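Local coordinates for purine catabolism protein pucG (Bacillus subtilis, PDB 3ISL) that transfers the amino group of (S)-ureidoglycine to glyoxylate with the help of pyridoxal 5'-phosphate, yielding oxalurate and glycine in purine catabolism, at residues Y65-T70 against A207-N212; E76-S81 against F249-L254; M309-F314 against E328-I333; I348-S353 against K360-G365. One frame throughout, in Å; residues are numbered along the deposited sequence.

Interaction 1: residues Y65-T70 against A207-N212. With PLP (pyridoxal-5'-phosphate), chain C.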
loop_
_atom_site.group_PDB
_atom_site.type_symbol
_atom_site.label_atom_id
_atom_site.label_comp_id
_atom_site.label_asym_id
_atom_site.label_seq_id
_atom_site.Cartn_x
_atom_site.Cartn_y
_atom_site.Cartn_z
ATOM N N TYR A 65 -1.289 -14.455 3.495
ATOM C CA TYR A 65 -1.808 -13.570 2.442
ATOM C C TYR A 65 -1.247 -12.224 2.695
ATOM O O TYR A 65 -0.883 -11.927 3.821
ATOM C CB TYR A 65 -3.360 -13.566 2.399
ATOM C CG TYR A 65 -4.080 -13.112 3.687
ATOM C CD1 TYR A 65 -4.551 -14.047 4.624
ATOM C CD2 TYR A 65 -4.288 -11.769 3.949
ATOM C CE1 TYR A 65 -5.241 -13.633 5.806
ATOM C CE2 TYR A 65 -4.950 -11.343 5.119
ATOM C CZ TYR A 65 -5.404 -12.279 6.028
ATOM O OH TYR A 65 -6.049 -11.819 7.143
ATOM N N PRO A 66 -1.101 -11.395 1.650
ATOM C CA PRO A 66 -0.512 -10.081 1.910
ATOM C C PRO A 66 -1.561 -9.015 2.317
ATOM O O PRO A 66 -2.702 -9.117 1.977
ATOM C CB PRO A 66 0.078 -9.678 0.545
ATOM C CG PRO A 66 -0.704 -10.406 -0.421
ATOM C CD PRO A 66 -1.258 -11.663 0.216
ATOM N N ILE A 67 -1.142 -7.994 3.024
ATOM C CA ILE A 67 -2.020 -6.848 3.170
ATOM C C ILE A 67 -1.349 -5.688 2.398
ATOM O O ILE A 67 -0.115 -5.681 2.163
ATOM C CB ILE A 67 -2.348 -6.465 4.694
ATOM C CG1 ILE A 67 -1.141 -5.897 5.373
ATOM C CG2 ILE A 67 -2.939 -7.592 5.572
ATOM C CD1 ILE A 67 -1.306 -4.351 5.546
ATOM N N ASP A 68 -2.143 -4.687 2.040
ATOM C CA ASP A 68 -1.676 -3.707 1.079
ATOM C C ASP A 68 -1.210 -2.590 1.975
ATOM O O ASP A 68 -2.007 -1.941 2.639
ATOM C CB ASP A 68 -2.841 -3.294 0.159
ATOM C CG ASP A 68 -3.244 -4.387 -0.823
ATOM O OD1 ASP A 68 -4.219 -4.188 -1.590
ATOM O OD2 ASP A 68 -2.596 -5.473 -0.782
ATOM N N GLY A 69 0.083 -2.379 2.080
ATOM C CA GLY A 69 0.558 -1.372 3.014
ATOM C C GLY A 69 1.992 -1.739 3.100
ATOM O O GLY A 69 2.363 -2.864 2.709
ATOM N N THR A 70 2.812 -0.825 3.591
ATOM C CA THR A 70 4.172 -1.227 3.900
ATOM C C THR A 70 4.179 -2.295 5.025
ATOM O O THR A 70 3.102 -2.673 5.601
ATOM C CB THR A 70 5.163 0.018 4.087
ATOM O OG1 THR A 70 5.285 0.411 5.466
ATOM C CG2 THR A 70 4.698 1.203 3.250
ATOM N N ALA A 207 2.816 -6.260 2.582
ATOM C CA ALA A 207 3.242 -6.908 3.789
ATOM C C ALA A 207 2.583 -8.309 3.892
ATOM O O ALA A 207 1.433 -8.427 4.258
ATOM C CB ALA A 207 2.881 -6.047 4.991
ATOM N N PRO A 208 3.304 -9.358 3.530
ATOM C CA PRO A 208 2.826 -10.756 3.685
ATOM C C PRO A 208 2.708 -11.115 5.167
ATOM O O PRO A 208 3.644 -10.867 5.946
ATOM C CB PRO A 208 3.953 -11.621 3.077
ATOM C CG PRO A 208 4.852 -10.698 2.365
ATOM C CD PRO A 208 4.639 -9.281 2.927
ATOM N N ILE A 209 1.587 -11.709 5.525
ATOM C CA ILE A 209 1.344 -12.093 6.918
ATOM C C ILE A 209 0.938 -13.516 6.953
ATOM O O ILE A 209 0.412 -14.024 5.974
ATOM C CB ILE A 209 0.267 -11.225 7.640
ATOM C CG1 ILE A 209 -1.100 -11.395 7.003
ATOM C CG2 ILE A 209 0.647 -9.753 7.635
ATOM C CD1 ILE A 209 -2.257 -10.611 7.765
ATOM N N THR A 210 1.164 -14.157 8.089
ATOM C CA THR A 210 0.601 -15.436 8.333
ATOM C C THR A 210 0.221 -15.548 9.806
ATOM O O THR A 210 0.885 -14.973 10.705
ATOM C CB THR A 210 1.583 -16.609 7.905
ATOM O OG1 THR A 210 0.897 -17.859 7.907
ATOM C CG2 THR A 210 2.802 -16.692 8.769
ATOM N N TYR A 211 -0.797 -16.360 10.062
ATOM C CA TYR A 211 -1.185 -16.661 11.424
ATOM C C TYR A 211 -2.036 -17.933 11.510
ATOM O O TYR A 211 -2.553 -18.389 10.502
ATOM C CB TYR A 211 -1.896 -15.468 12.042
ATOM C CG TYR A 211 -3.135 -15.033 11.307
ATOM C CD1 TYR A 211 -4.389 -15.639 11.541
ATOM C CD2 TYR A 211 -3.074 -13.989 10.393
ATOM C CE1 TYR A 211 -5.557 -15.171 10.872
ATOM C CE2 TYR A 211 -4.205 -13.542 9.735
ATOM C CZ TYR A 211 -5.420 -14.143 9.955
ATOM O OH TYR A 211 -6.479 -13.653 9.272
ATOM N N ASN A 212 -2.111 -18.499 12.722
ATOM C CA ASN A 212 -2.766 -19.797 13.027
ATOM C C ASN A 212 -4.166 -19.618 13.569
ATOM O O ASN A 212 -4.695 -18.502 13.585
ATOM C CB ASN A 212 -1.896 -20.677 13.993
ATOM C CG ASN A 212 -1.624 -20.016 15.379
ATOM O OD1 ASN A 212 -2.234 -19.024 15.754
ATOM N ND2 ASN A 212 -0.705 -20.595 16.128
HETATM N N1 PLP C . 10.400 -3.863 10.798
HETATM C C2 PLP C . 11.826 -4.179 10.612
HETATM C C2A PLP C . 12.554 -5.111 11.377
HETATM C C3 PLP C . 12.600 -3.544 9.632
HETATM O O3 PLP C . 13.927 -3.844 9.452
HETATM C C4 PLP C . 12.072 -2.609 8.770
HETATM C C4A PLP C . 12.996 -1.950 7.673
HETATM C C5 PLP C . 10.726 -2.289 8.900
HETATM C C6 PLP C . 9.880 -2.874 9.894
HETATM C C5A PLP C . 10.213 -1.230 7.982
HETATM O O4P PLP C . 9.131 -1.673 7.307
HETATM P P PLP C . 8.611 -0.603 6.266
HETATM O O1P PLP C . 9.577 0.565 6.104
HETATM O O2P PLP C . 7.114 -0.273 6.909
HETATM O O3P PLP C . 8.318 -1.377 4.804
#
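Tyr65, Pro66 and Ile67 pair with Ile209, Pro208 and Ala207 in an antiparallel beta contact, which joins strand 63-68 to strand 206-211 at one side of the mixed seven-stranded sheet of a fold-type-I, PLP-dependent aminotransferase. It illustrates how an edge strand can be tied by four backbone bonds, with a proline pair between them, and still lead into a cofactor site. Tyr65 and Ile209 exchange two backbone hydrogen bonds, with Tyr65 N 3.0 Å from Ile209 O. Ile67 and Ala207 exchange two more, Ile67 N lying 2.9 Å from Ala207 O. The two prolines have no N-H to give, and the CA atoms of Pro66 and Pro208 approach to 3.8 Å.

Tyr65, Ile67, Ala207 and Ile209 share one face of the sheet, over which Leu251 of helix 251-257 packs. Ile209 CD1 meets Ile67 CG2 at 3.8 Å, while Ile209 CG1 lies over the rim of one face of the Tyr65 ring. At the other end, Thr70 stands at the N-cap of helix 71-82 and its OG1 is hydrogen-bonded to phosphate oxygen O2P of PLP, although the modelled length is so short as to be doubtful. With CG of Tyr65 set between its backbone N and carbonyl carbon (chi1 59°), the ring stands beside Ile209, and Tyr65 OH donates to Tyr211 OH at 2.8 Å, in the plane of both rings; Tyr211 OH also bonds Glu255 OE2.

Interaction 2: residues E76-S81 against F249-L254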
loop_
_atom_site.group_PDB
_atom_site.type_symbol
_atom_site.label_atom_id
_atom_site.label_comp_id
_atom_site.label_asym_id
_atom_site.label_seq_id
_atom_site.Cartn_x
_atom_site.Cartn_y
_atom_site.Cartn_z
ATOM N N GLU A 76 0.870 -3.448 12.101
ATOM C CA GLU A 76 -0.239 -2.773 12.717
ATOM C C GLU A 76 -1.575 -3.534 12.569
ATOM O O GLU A 76 -2.334 -3.677 13.571
ATOM C CB GLU A 76 -0.334 -1.300 12.229
ATOM C CG GLU A 76 -1.485 -0.503 12.931
ATOM C CD GLU A 76 -1.336 1.001 12.796
ATOM O OE1 GLU A 76 -2.307 1.723 13.075
ATOM O OE2 GLU A 76 -0.242 1.477 12.435
ATOM N N ALA A 77 -1.852 -4.061 11.372
ATOM C CA ALA A 77 -3.111 -4.797 11.154
ATOM C C ALA A 77 -3.161 -6.034 12.073
ATOM O O ALA A 77 -4.186 -6.290 12.706
ATOM C CB ALA A 77 -3.305 -5.189 9.691
ATOM N N VAL A 78 -2.056 -6.790 12.165
ATOM C CA VAL A 78 -2.048 -7.925 13.073
ATOM C C VAL A 78 -2.271 -7.399 14.505
ATOM O O VAL A 78 -3.202 -7.843 15.175
ATOM C CB VAL A 78 -0.787 -8.788 12.963
ATOM C CG1 VAL A 78 -0.781 -9.864 14.086
ATOM C CG2 VAL A 78 -0.686 -9.479 11.565
ATOM N N LEU A 79 -1.470 -6.436 14.973
ATOM C CA LEU A 79 -1.608 -6.018 16.382
ATOM C C LEU A 79 -2.980 -5.369 16.682
ATOM O O LEU A 79 -3.560 -5.611 17.746
ATOM C CB LEU A 79 -0.472 -5.098 16.777
ATOM C CG LEU A 79 0.901 -5.780 16.842
ATOM C CD1 LEU A 79 1.936 -4.738 16.973
ATOM C CD2 LEU A 79 0.906 -6.757 18.044
ATOM N N ALA A 80 -3.482 -4.559 15.769
ATOM C CA ALA A 80 -4.833 -3.988 15.868
ATOM C C ALA A 80 -5.901 -5.076 16.050
ATOM O O ALA A 80 -6.848 -4.909 16.816
ATOM C CB ALA A 80 -5.166 -3.134 14.615
ATOM N N SER A 81 -5.745 -6.184 15.353
ATOM C CA SER A 81 -6.840 -7.142 15.292
ATOM C C SER A 81 -6.863 -8.018 16.558
ATOM O O SER A 81 -7.872 -8.564 16.901
ATOM C CB SER A 81 -6.729 -7.976 14.017
ATOM O OG SER A 81 -5.610 -8.866 14.131
ATOM N N PHE A 249 -7.200 -2.138 8.317
ATOM C CA PHE A 249 -6.408 -3.231 8.948
ATOM C C PHE A 249 -7.243 -4.322 9.667
ATOM O O PHE A 249 -6.714 -5.070 10.496
ATOM C CB PHE A 249 -5.328 -2.627 9.885
ATOM C CG PHE A 249 -4.341 -1.696 9.183
ATOM C CD1 PHE A 249 -3.829 -2.007 7.906
ATOM C CD2 PHE A 249 -3.940 -0.512 9.796
ATOM C CE1 PHE A 249 -2.930 -1.145 7.249
ATOM C CE2 PHE A 249 -3.034 0.363 9.155
ATOM C CZ PHE A 249 -2.550 0.050 7.871
ATOM N N ASP A 250 -8.553 -4.407 9.354
ATOM C CA ASP A 250 -9.460 -5.389 9.993
ATOM C C ASP A 250 -9.259 -6.814 9.378
ATOM O O ASP A 250 -9.869 -7.145 8.338
ATOM C CB ASP A 250 -10.933 -4.913 9.893
ATOM C CG ASP A 250 -11.933 -5.813 10.707
ATOM O OD1 ASP A 250 -13.109 -5.361 10.914
ATOM O OD2 ASP A 250 -11.531 -6.945 11.150
ATOM N N LEU A 251 -8.394 -7.633 9.991
ATOM C CA LEU A 251 -8.060 -8.974 9.427
ATOM C C LEU A 251 -9.279 -9.891 9.271
ATOM O O LEU A 251 -9.267 -10.822 8.483
ATOM C CB LEU A 251 -6.955 -9.692 10.255
ATOM C CG LEU A 251 -5.613 -8.972 10.360
ATOM C CD1 LEU A 251 -4.593 -9.856 11.037
ATOM C CD2 LEU A 251 -5.055 -8.472 9.003
ATOM N N SER A 252 -10.311 -9.628 10.077
ATOM C CA SER A 252 -11.592 -10.357 10.045
ATOM C C SER A 252 -12.364 -10.124 8.741
ATOM O O SER A 252 -13.080 -11.017 8.279
ATOM C CB SER A 252 -12.502 -9.906 11.184
ATOM O OG SER A 252 -13.597 -10.761 11.223
ATOM N N GLN A 253 -12.254 -8.904 8.207
ATOM C CA GLN A 253 -12.768 -8.577 6.889
ATOM C C GLN A 253 -11.768 -9.014 5.837
ATOM O O GLN A 253 -12.185 -9.519 4.785
ATOM C CB GLN A 253 -13.045 -7.081 6.753
ATOM C CG GLN A 253 -14.050 -6.575 7.795
ATOM C CD GLN A 253 -14.420 -5.144 7.559
ATOM O OE1 GLN A 253 -15.176 -4.836 6.624
ATOM N NE2 GLN A 253 -13.927 -4.247 8.423
ATOM N N LEU A 254 -10.468 -8.834 6.112
ATOM C CA LEU A 254 -9.418 -9.283 5.170
ATOM C C LEU A 254 -9.404 -10.819 4.943
ATOM O O LEU A 254 -9.042 -11.285 3.840
ATOM C CB LEU A 254 -8.049 -8.728 5.549
ATOM C CG LEU A 254 -8.030 -7.273 5.073
ATOM C CD1 LEU A 254 -6.991 -6.427 5.767
ATOM C CD2 LEU A 254 -7.860 -7.243 3.541
#
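Ala77 and Phe249 meet methyl to methylene, with Ala77 CB only 3.3 Å from Phe249 CB, so that the small side chain lets a helix and an incoming loop come close. The same Ala77 CB touches Leu251 CD2 at 3.8 Å. The other branch of that leucine, CD1, reaches further along helix 71-82: it rests 3.8 Å from Val78 CA and 3.4 Å from Ser81 OG. One residue earlier in the helix than Ala77, Glu76 lays its aliphatic part beside the phenylalanine ring, Glu76 CG being 4.0 Å from Phe249 CD2. No hydrogen bond links the two segments, and the grip is one of shape.

A second shell holds these groups in place. Ser81 OG turns back to its own helix and donates to Val78 O at 2.8 Å, which satisfies the hydroxyl beside an apolar methyl. Glu76 runs extended beyond CG to the dimer interface, where its carboxylate accepts from Ser246 OG and Tyr248 N of the second subunit. Asp250 is the N-cap of helix 251-257: its OD2 takes a weak bond from Ser252 N, its OD1 accepts from Gln253 NE2 at 2.8 Å, and Arg107 of the second subunit forms a salt bridge to it. Phe249 stacks on Phe249 of the second subunit. Within the chain, Leu251 fits between helix 71-82, strand 63-68 at Tyr65 and Ile67, and Ile219 of helix 213-220, while Val78 faces strand 191-193.

Interaction 3: residues M309-F314 against E328-I333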
loop_
_atom_site.group_PDB
_atom_site.type_symbol
_atom_site.label_atom_id
_atom_site.label_comp_id
_atom_site.label_asym_id
_atom_site.label_seq_id
_atom_site.Cartn_x
_atom_site.Cartn_y
_atom_site.Cartn_z
ATOM N N MET A 309 40.454 -4.806 4.884
ATOM C CA MET A 309 40.510 -3.360 4.764
ATOM C C MET A 309 40.925 -2.656 6.086
ATOM O O MET A 309 41.170 -1.448 6.086
ATOM C CB MET A 309 39.178 -2.828 4.270
ATOM C CG MET A 309 39.233 -1.441 3.696
ATOM S SD MET A 309 37.637 -1.084 2.996
ATOM C CE MET A 309 37.399 0.646 3.124
ATOM N N GLY A 310 40.976 -3.386 7.204
ATOM C CA GLY A 310 41.436 -2.803 8.487
ATOM C C GLY A 310 40.276 -2.197 9.283
ATOM O O GLY A 310 40.502 -1.471 10.266
ATOM N N LEU A 311 39.044 -2.495 8.872
ATOM C CA LEU A 311 37.855 -2.010 9.586
ATOM C C LEU A 311 37.331 -3.030 10.614
ATOM O O LEU A 311 37.585 -4.221 10.504
ATOM C CB LEU A 311 36.719 -1.595 8.598
ATOM C CG LEU A 311 37.028 -0.427 7.642
ATOM C CD1 LEU A 311 36.021 -0.315 6.538
ATOM C CD2 LEU A 311 37.131 0.888 8.340
ATOM N N ARG A 312 36.584 -2.558 11.599
ATOM C CA ARG A 312 35.997 -3.453 12.617
ATOM C C ARG A 312 34.467 -3.507 12.531
ATOM O O ARG A 312 33.825 -2.520 12.153
ATOM C CB ARG A 312 36.392 -3.012 14.023
ATOM C CG ARG A 312 37.701 -2.206 14.107
ATOM C CD ARG A 312 38.523 -2.588 15.298
ATOM N NE ARG A 312 39.593 -3.486 14.870
ATOM C CZ ARG A 312 40.292 -4.289 15.672
ATOM N NH1 ARG A 312 40.069 -4.327 16.993
ATOM N NH2 ARG A 312 41.234 -5.062 15.139
ATOM N N LEU A 313 33.881 -4.638 12.892
ATOM C CA LEU A 313 32.422 -4.723 12.987
ATOM C C LEU A 313 31.922 -4.306 14.380
ATOM O O LEU A 313 32.563 -4.583 15.385
ATOM C CB LEU A 313 31.950 -6.142 12.639
ATOM C CG LEU A 313 32.354 -6.631 11.234
ATOM C CD1 LEU A 313 31.727 -8.013 10.930
ATOM C CD2 LEU A 313 31.969 -5.616 10.162
ATOM N N PHE A 314 30.784 -3.627 14.417
ATOM C CA PHE A 314 30.047 -3.396 15.648
ATOM C C PHE A 314 29.291 -4.652 16.077
ATOM O O PHE A 314 28.806 -5.439 15.222
ATOM C CB PHE A 314 29.031 -2.274 15.405
ATOM C CG PHE A 314 27.989 -2.105 16.498
ATOM C CD1 PHE A 314 28.317 -1.491 17.693
ATOM C CD2 PHE A 314 26.681 -2.532 16.299
ATOM C CE1 PHE A 314 27.343 -1.318 18.727
ATOM C CE2 PHE A 314 25.695 -2.351 17.298
ATOM C CZ PHE A 314 26.015 -1.758 18.502
ATOM N N GLU A 328 32.187 -0.273 11.808
ATOM C CA GLU A 328 32.520 0.840 12.695
ATOM C C GLU A 328 33.187 1.941 11.884
ATOM O O GLU A 328 34.154 1.680 11.145
ATOM C CB GLU A 328 33.387 0.373 13.908
ATOM C CG GLU A 328 32.532 -0.272 15.033
ATOM C CD GLU A 328 33.306 -0.877 16.223
ATOM O OE1 GLU A 328 32.613 -1.338 17.178
ATOM O OE2 GLU A 328 34.571 -0.888 16.218
ATOM N N ILE A 329 32.642 3.155 12.008
ATOM C CA ILE A 329 33.237 4.359 11.446
ATOM C C ILE A 329 34.478 4.732 12.265
ATOM O O ILE A 329 34.410 5.025 13.448
ATOM C CB ILE A 329 32.222 5.546 11.391
ATOM C CG1 ILE A 329 30.990 5.148 10.536
ATOM C CG2 ILE A 329 32.906 6.849 10.872
ATOM C CD1 ILE A 329 29.746 6.041 10.737
ATOM N N PRO A 330 35.633 4.714 11.625
ATOM C CA PRO A 330 36.896 5.051 12.351
ATOM C C PRO A 330 36.906 6.497 12.863
ATOM O O PRO A 330 36.294 7.385 12.244
ATOM C CB PRO A 330 37.968 4.864 11.290
ATOM C CG PRO A 330 37.251 4.184 10.064
ATOM C CD PRO A 330 35.810 4.513 10.176
ATOM N N GLY A 331 37.572 6.739 13.987
ATOM C CA GLY A 331 37.654 8.095 14.575
ATOM C C GLY A 331 38.191 9.116 13.578
ATOM O O GLY A 331 39.088 8.793 12.780
ATOM N N GLY A 332 37.647 10.339 13.591
ATOM C CA GLY A 332 38.085 11.392 12.642
ATOM C C GLY A 332 37.590 11.279 11.182
ATOM O O GLY A 332 38.090 11.980 10.265
ATOM N N ILE A 333 36.615 10.398 10.942
ATOM C CA ILE A 333 36.059 10.269 9.597
ATOM C C ILE A 333 34.572 10.575 9.668
ATOM O O ILE A 333 33.857 10.006 10.484
ATOM C CB ILE A 333 36.319 8.878 8.986
ATOM C CG1 ILE A 333 37.758 8.795 8.470
ATOM C CG2 ILE A 333 35.369 8.616 7.822
ATOM C CD1 ILE A 333 38.310 7.384 8.389
HETATM O O HOH W 1 36.424 0.131 11.724
#
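Glu328 lies across the backbone of Arg312-Phe314, its chain extended beyond CG and its two carboxylate oxygens diverging toward different residues. The first torsion (-80°) sets CG anti to the carbonyl carbon and beside the backbone N, where CG comes near Phe314 N and Arg312 O; the extended chain beyond it carries the carboxylate on. OE1 comes to 3.6 Å from Phe314 CA and stands at the edge of the Phe314 ring, near its plane; OE2 comes to 3.6 Å from Arg312 CB. The arginine chain, bent at chi2 and chi3, then leads away, and Arg312 NE stays 5.8 Å from Glu328 OE2. Opposite charges are thus neighbours without forming a salt bridge, their planes 44° apart.

This pairing lies at the surface of the C-terminal part of the chain, where helix 288-308 ends in a Schellman motif at Gly310 and the chain then passes alongside the end of strand 324-328. The link between backbones is one nearly straight hydrogen bond, Glu328 N to Arg312 O at 2.8 Å. A water extends it, accepting from Arg312 N at 2.7 Å and donating to Glu328 O. An alanine at Glu328 would probably leave the CB of Phe314 and that of Arg312 less covered and the guanidinium without its nearby opposite charge. Beyond the water, Leu311 sends CD2 obliquely against Pro330 CG at 3.7 Å, Pro330 being the first residue of a type II turn closed by Ile333 N and Pro330 O.

Interaction 4: residues I348-S353 against K360-G365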
loop_
_atom_site.group_PDB
_atom_site.type_symbol
_atom_site.label_atom_id
_atom_site.label_comp_id
_atom_site.label_asym_id
_atom_site.label_seq_id
_atom_site.Cartn_x
_atom_site.Cartn_y
_atom_site.Cartn_z
ATOM N N ILE A 348 26.709 3.907 -5.384
ATOM C CA ILE A 348 26.586 2.836 -4.371
ATOM C C ILE A 348 25.868 3.325 -3.128
ATOM O O ILE A 348 26.226 4.376 -2.596
ATOM C CB ILE A 348 27.985 2.348 -3.923
ATOM C CG1 ILE A 348 28.651 1.589 -5.085
ATOM C CG2 ILE A 348 27.880 1.489 -2.637
ATOM C CD1 ILE A 348 30.185 1.233 -4.745
ATOM N N GLU A 349 24.864 2.586 -2.655
ATOM C CA GLU A 349 24.124 3.064 -1.472
ATOM C C GLU A 349 24.348 2.159 -0.287
ATOM O O GLU A 349 24.095 0.977 -0.389
ATOM C CB GLU A 349 22.596 3.163 -1.739
ATOM C CG GLU A 349 21.951 4.164 -0.766
ATOM C CD GLU A 349 20.410 4.001 -0.674
ATOM O OE1 GLU A 349 19.873 3.152 -1.388
ATOM O OE2 GLU A 349 19.751 4.729 0.095
ATOM N N ILE A 350 24.854 2.735 0.803
ATOM C CA ILE A 350 24.916 2.103 2.140
ATOM C C ILE A 350 24.155 2.982 3.131
ATOM O O ILE A 350 23.865 4.134 2.858
ATOM C CB ILE A 350 26.385 1.814 2.658
ATOM C CG1 ILE A 350 27.118 3.127 3.000
ATOM C CG2 ILE A 350 27.118 0.851 1.638
ATOM C CD1 ILE A 350 28.674 2.937 3.496
ATOM N N ALA A 351 23.832 2.415 4.279
ATOM C CA ALA A 351 22.988 3.098 5.262
ATOM C C ALA A 351 23.821 3.732 6.367
ATOM O O ALA A 351 24.818 3.160 6.802
ATOM C CB ALA A 351 21.981 2.104 5.816
ATOM N N SER A 352 23.415 4.911 6.828
ATOM C CA SER A 352 23.947 5.451 8.076
ATOM C C SER A 352 23.059 4.937 9.203
ATOM O O SER A 352 22.145 4.152 8.974
ATOM C CB SER A 352 23.931 6.988 8.080
ATOM O OG SER A 352 25.130 7.527 7.522
ATOM N N SER A 353 23.339 5.376 10.424
ATOM C CA SER A 353 22.444 5.168 11.547
ATOM C C SER A 353 21.925 6.507 12.044
ATOM O O SER A 353 22.646 7.527 12.016
ATOM C CB SER A 353 23.188 4.490 12.671
ATOM O OG SER A 353 23.458 3.154 12.336
ATOM N N LYS A 360 28.222 6.179 14.571
ATOM C CA LYS A 360 29.088 5.077 15.026
ATOM C C LYS A 360 29.306 4.034 13.951
ATOM O O LYS A 360 30.341 3.404 13.914
ATOM C CB LYS A 360 28.506 4.388 16.275
ATOM C CG LYS A 360 28.599 5.257 17.549
ATOM C CD LYS A 360 27.593 4.804 18.609
ATOM C CE LYS A 360 27.863 3.341 19.060
ATOM N NZ LYS A 360 28.605 3.187 20.358
ATOM N N ILE A 361 28.292 3.811 13.112
ATOM C CA ILE A 361 28.329 2.669 12.204
ATOM C C ILE A 361 27.760 2.992 10.855
ATOM O O ILE A 361 26.845 3.815 10.728
ATOM C CB ILE A 361 27.546 1.394 12.746
ATOM C CG1 ILE A 361 26.128 1.730 13.241
ATOM C CG2 ILE A 361 28.345 0.636 13.770
ATOM C CD1 ILE A 361 25.161 0.473 13.348
ATOM N N TRP A 362 28.288 2.330 9.840
ATOM C CA TRP A 362 27.505 2.189 8.586
ATOM C C TRP A 362 26.908 0.835 8.629
ATOM O O TRP A 362 27.486 -0.034 9.242
ATOM C CB TRP A 362 28.349 2.265 7.324
ATOM C CG TRP A 362 29.137 3.526 7.143
ATOM C CD1 TRP A 362 28.676 4.777 6.729
ATOM C CD2 TRP A 362 30.562 3.646 7.286
ATOM N NE1 TRP A 362 29.765 5.670 6.631
ATOM C CE2 TRP A 362 30.919 4.999 6.968
ATOM C CE3 TRP A 362 31.571 2.748 7.678
ATOM C CZ2 TRP A 362 32.271 5.474 7.045
ATOM C CZ3 TRP A 362 32.913 3.210 7.750
ATOM C CH2 TRP A 362 33.242 4.576 7.455
ATOM N N ARG A 363 25.763 0.645 7.959
ATOM C CA ARG A 363 25.168 -0.673 7.853
ATOM C C ARG A 363 25.142 -1.114 6.394
ATOM O O ARG A 363 24.545 -0.464 5.546
ATOM C CB ARG A 363 23.756 -0.696 8.466
ATOM C CG ARG A 363 23.746 -0.337 9.933
ATOM C CD ARG A 363 22.338 -0.260 10.463
ATOM N NE ARG A 363 21.699 0.951 10.007
ATOM C CZ ARG A 363 20.430 1.026 9.620
ATOM N NH1 ARG A 363 19.638 -0.028 9.651
ATOM N NH2 ARG A 363 19.950 2.184 9.224
ATOM N N ILE A 364 25.776 -2.244 6.096
ATOM C CA ILE A 364 25.807 -2.679 4.710
ATOM C C ILE A 364 24.878 -3.907 4.672
ATOM O O ILE A 364 25.138 -4.876 5.376
ATOM C CB ILE A 364 27.184 -3.015 4.229
ATOM C CG1 ILE A 364 28.148 -1.820 4.482
ATOM C CG2 ILE A 364 27.163 -3.539 2.721
ATOM C CD1 ILE A 364 29.603 -2.025 4.023
ATOM N N GLY A 365 23.806 -3.810 3.871
ATOM C CA GLY A 365 22.814 -4.886 3.677
ATOM C C GLY A 365 23.322 -5.803 2.575
ATOM O O GLY A 365 24.006 -5.322 1.631
#
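Ile350 reaches Trp362 and Arg363 reaches Ser352 by contrasting torsions, one chain straightened and the other bent. In Ile350, chi1 of 70° wedges CG1 between the backbone N and the carbonyl carbon, and an extended chi2 then carries CD1 over the indole. The methyl lies 4.0 Å from the centroid of the five-membered ring of Trp362, a CH-pi contact over the face. The other branch of the isoleucine, Ile350 CG2, packs on Ile364 CG1 at 4.0 Å. In Arg363 the bend comes at chi3 (-75°), and the guanidinium is turned so that NH2 donates to Ser352 O at 3.0 Å. That carbonyl oxygen lies in the guanidinium plane, and the NE of Arg363 adds a weak second bond to it. Ala351 CB covers one face of the group, while Arg363 NH1 is taken up by Thr147 O, so carbonyl oxygens from two parts of the chain fix its rotation. A leucine in place of Arg363 would probably leave Ser352 O and Thr147 O without these donors and uncover the Ala351 methyl.

The backbones support this through a single antiparallel bridge, with Arg363 N 2.9 Å from Ala351 O and Ala351 N 3.2 Å from Arg363 O. Past it, Ser353 OG sits 3.2 Å from Ile361 CG1. The indole NE1 of Trp362 bonds Gly335 O, and Ser352 OG bonds Glu336. The Arg363 side chain lies about 7 Å from the bound PLP, which places the arginine beside the cofactor site of a class-V aminotransferase, where the C-terminal part of the chain borders the active site.

How the interactions relate
Interactions 1 and 2 form one buried block: they touch through Leu251, which packs on Ile209 and Tyr211, and through Phe249 on Ile67, and strand 63-68 leads into helix 71-82. Both also meet the second subunit. Their chemistry differs, since interaction 1 is written in backbone bonds and interaction 2 in close apolar fit. About 24 Å from this block, nearest atom to nearest atom, interaction 3 is a surface contact bridged by water. It adjoins the buried interaction 4 at Ile329 and Lys360 and where Phe314 meets Ile361. Interactions 1 and 4 approach the cofactor from opposite sides of the chain's centre, one through the phosphate, the other through an arginine nearby.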